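Local coordinates for probable ABC transporter phosphite binding protein PhnD1 (Prochlorococcus marinus str. MIT 9301, PDB 5LQ8) that binds inorganic phosphite strongly, and methylphosphonate and phosphate only very weakly, probably as the solute-binding component of an ABC transporter, at residues I81-I86 with E202-H207. Sequence-based numbering, arbitrary orientation. Where two conformers were deposited one is given.
Sequences IAQRDI and EYVDYH. With GB (methylphosphonic acid ester group), chain B.
Tyr-206 carries its ring between the guanidinium of Arg-84 and the bound methylphosphonate group. Its chi1 of -66° sets CG beside the backbone N, and from CB, 4.0 Å from Arg-84 NH2, the side chain runs alongside that of Arg-84 in the same direction. CG is 3.7 Å from NH2 and CD2 comes nearest, at 3.3 Å, with the guanidinium and ring planes 69° apart. Arg-84 CZ stands 5.0 Å from the ring centroid and off-centre, an oblique cation-pi contact. The ligand carbon C1 lies over the ring face opposite Arg-84, toward its CE1 side, with CD1 3.7 Å from C1; at the tip OH is hydrogen-bonded to Asp-13. With an alanine in place of Tyr-206, the guanidinium would probably lose its aromatic neighbour, Asp-13 its phenol partner, and the ligand carbon the ring beneath it. Arg-84 is itself anchored by Asp-87 and the carbonyl of Phe-247, while Ile-86 CG2 packs on one face of its guanidinium. Beside the ligand, Asp-205 OD2 is just 2.5 Å from its O2, so one of the two acid groups probably holds a proton. Where the strands meet, Gln-83 CB rests 3.4 Å from Tyr-206 O, and Ala-82 O receives a CA-H...O contact from His-207 CA. His-207 ND1 donates in its ring plane to Asp-205 O (3.1 Å). Strands 79-83 and 207-210 are antiparallel neighbours in the six-stranded sheet; the loop 202-206 returns to it from strand 194-199 of the other sheet, passing the ligand cleft near helix 127-139, as in two-lobed periplasmic binding proteins.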
loop_
_atom_site.group_PDB
_atom_site.type_symbol
_atom_site.label_atom_id
_atom_site.label_comp_id
_atom_site.label_asym_id
_atom_site.label_seq_id
_atom_site.Cartn_x
_atom_site.Cartn_y
_atom_site.Cartn_z
ATOM N N ILE A 81 -0.970 3.612 -14.462
ATOM C CA ILE A 81 -1.610 2.561 -15.274
ATOM C C ILE A 81 -3.018 2.199 -14.794
ATOM O O ILE A 81 -3.978 2.232 -15.569
ATOM C CB ILE A 81 -0.693 1.308 -15.317
ATOM C CG1 ILE A 81 0.621 1.618 -16.058
ATOM C CG2 ILE A 81 -1.367 0.069 -15.904
ATOM C CD1 ILE A 81 0.489 1.717 -17.561
ATOM N N ALA A 82 -3.137 1.830 -13.528
ATOM C CA ALA A 82 -4.398 1.256 -12.987
ATOM C C ALA A 82 -4.390 1.217 -11.482
ATOM O O ALA A 82 -3.341 1.363 -10.857
ATOM C CB ALA A 82 -4.628 -0.159 -13.507
ATOM N N GLN A 83 -5.569 0.996 -10.932
ATOM C CA GLN A 83 -5.841 0.900 -9.513
ATOM C C GLN A 83 -6.997 -0.078 -9.369
ATOM O O GLN A 83 -7.478 -0.592 -10.373
ATOM C CB GLN A 83 -6.153 2.292 -8.917
ATOM C CG GLN A 83 -7.474 2.884 -9.375
ATOM C CD GLN A 83 -7.728 4.336 -9.018
ATOM O OE1 GLN A 83 -8.149 5.136 -9.872
ATOM N NE2 GLN A 83 -7.555 4.667 -7.806
ATOM N N ARG A 84 -7.423 -0.317 -8.135
ATOM C CA ARG A 84 -8.687 -1.030 -7.837
ATOM C C ARG A 84 -9.786 -0.028 -7.516
ATOM O O ARG A 84 -9.534 1.115 -7.202
ATOM C CB ARG A 84 -8.500 -2.003 -6.681
ATOM C CG ARG A 84 -7.308 -2.954 -6.894
ATOM C CD ARG A 84 -6.854 -3.626 -5.604
ATOM N NE ARG A 84 -6.430 -2.632 -4.619
ATOM C CZ ARG A 84 -6.031 -2.919 -3.394
ATOM N NH1 ARG A 84 -5.999 -4.181 -2.965
ATOM N NH2 ARG A 84 -5.667 -1.958 -2.586
ATOM N N ASP A 85 -11.035 -0.473 -7.534
ATOM C CA ASP A 85 -12.152 0.403 -7.120
ATOM C C ASP A 85 -11.949 0.992 -5.728
ATOM O O ASP A 85 -12.085 2.202 -5.532
ATOM C CB ASP A 85 -13.478 -0.353 -7.165
ATOM C CG ASP A 85 -13.908 -0.643 -8.562
ATOM O OD1 ASP A 85 -14.229 0.343 -9.294
ATOM O OD2 ASP A 85 -13.890 -1.849 -8.939
ATOM N N ILE A 86 -11.587 0.120 -4.797
ATOM C CA ILE A 86 -11.295 0.504 -3.394
ATOM C C ILE A 86 -10.194 1.560 -3.212
ATOM O O ILE A 86 -10.228 2.327 -2.259
ATOM C CB ILE A 86 -11.014 -0.736 -2.520
ATOM C CG1 ILE A 86 -11.189 -0.371 -1.040
ATOM C CG2 ILE A 86 -9.670 -1.389 -2.870
ATOM C CD1 ILE A 86 -11.324 -1.582 -0.150
ATOM N N GLU A 202 -12.045 8.555 3.889
ATOM C CA GLU A 202 -11.449 8.045 2.622
ATOM C C GLU A 202 -10.351 8.933 1.991
ATOM O O GLU A 202 -10.348 10.148 2.123
ATOM C CB GLU A 202 -12.525 7.835 1.562
ATOM C CG GLU A 202 -13.632 6.864 1.967
ATOM C CD GLU A 202 -14.941 7.021 1.189
ATOM O OE1 GLU A 202 -15.068 7.899 0.307
ATOM O OE2 GLU A 202 -15.878 6.243 1.465
ATOM N N TYR A 203 -9.440 8.274 1.267
ATOM C CA TYR A 203 -8.403 8.922 0.496
ATOM C C TYR A 203 -8.014 7.947 -0.643
ATOM O O TYR A 203 -8.548 6.827 -0.681
ATOM C CB TYR A 203 -7.216 9.269 1.430
ATOM C CG TYR A 203 -6.767 8.072 2.230
ATOM C CD1 TYR A 203 -5.881 7.168 1.686
ATOM C CD2 TYR A 203 -7.229 7.848 3.514
ATOM C CE1 TYR A 203 -5.509 6.058 2.376
ATOM C CE2 TYR A 203 -6.872 6.716 4.245
ATOM C CZ TYR A 203 -5.968 5.821 3.664
ATOM O OH TYR A 203 -5.561 4.690 4.358
ATOM N N VAL A 204 -7.171 8.378 -1.576
ATOM C CA VAL A 204 -6.719 7.507 -2.683
ATOM C C VAL A 204 -5.462 6.757 -2.246
ATOM O O VAL A 204 -4.613 7.300 -1.508
ATOM C CB VAL A 204 -6.392 8.306 -3.972
ATOM C CG1 VAL A 204 -5.173 9.189 -3.825
ATOM C CG2 VAL A 204 -6.217 7.396 -5.174
ATOM N N ASP A 205 -5.279 5.555 -2.759
ATOM C CA ASP A 205 -4.061 4.801 -2.375
ATOM C C ASP A 205 -3.334 4.054 -3.506
ATOM O O ASP A 205 -2.589 4.664 -4.329
ATOM C CB ASP A 205 -4.365 3.920 -1.147
ATOM C CG ASP A 205 -3.085 3.479 -0.398
ATOM O OD1 ASP A 205 -1.990 3.694 -0.939
ATOM O OD2 ASP A 205 -3.187 2.940 0.722
ATOM N N TYR A 206 -3.531 2.744 -3.567
ATOM C CA TYR A 206 -2.656 1.907 -4.405
ATOM C C TYR A 206 -2.824 2.185 -5.900
ATOM O O TYR A 206 -3.907 2.489 -6.378
ATOM C CB TYR A 206 -2.850 0.432 -4.167
ATOM C CG TYR A 206 -2.440 -0.064 -2.805
ATOM C CD1 TYR A 206 -1.293 -0.831 -2.663
ATOM C CD2 TYR A 206 -3.233 0.140 -1.674
ATOM C CE1 TYR A 206 -0.932 -1.313 -1.420
ATOM C CE2 TYR A 206 -2.868 -0.350 -0.431
ATOM C CZ TYR A 206 -1.716 -1.087 -0.315
ATOM O OH TYR A 206 -1.293 -1.569 0.898
ATOM N N HIS A 207 -1.726 2.053 -6.627
ATOM C CA HIS A 207 -1.724 2.102 -8.056
ATOM C C HIS A 207 -0.501 1.510 -8.686
ATOM O O HIS A 207 0.578 1.495 -8.091
ATOM C CB HIS A 207 -1.921 3.505 -8.589
ATOM C CG HIS A 207 -0.917 4.497 -8.128
ATOM N ND1 HIS A 207 -0.820 4.912 -6.816
ATOM C CD2 HIS A 207 -0.001 5.211 -8.823
ATOM C CE1 HIS A 207 0.132 5.826 -6.720
ATOM N NE2 HIS A 207 0.643 6.026 -7.917
HETATM P P1 GB B . 0.333 2.026 1.528
HETATM O O1 GB B . 1.126 3.248 1.070
HETATM O O2 GB B . -1.089 2.413 1.987
HETATM C C1 GB B . 0.161 1.112 0.086
HETATM O O3 GB B . 1.094 1.214 2.579
#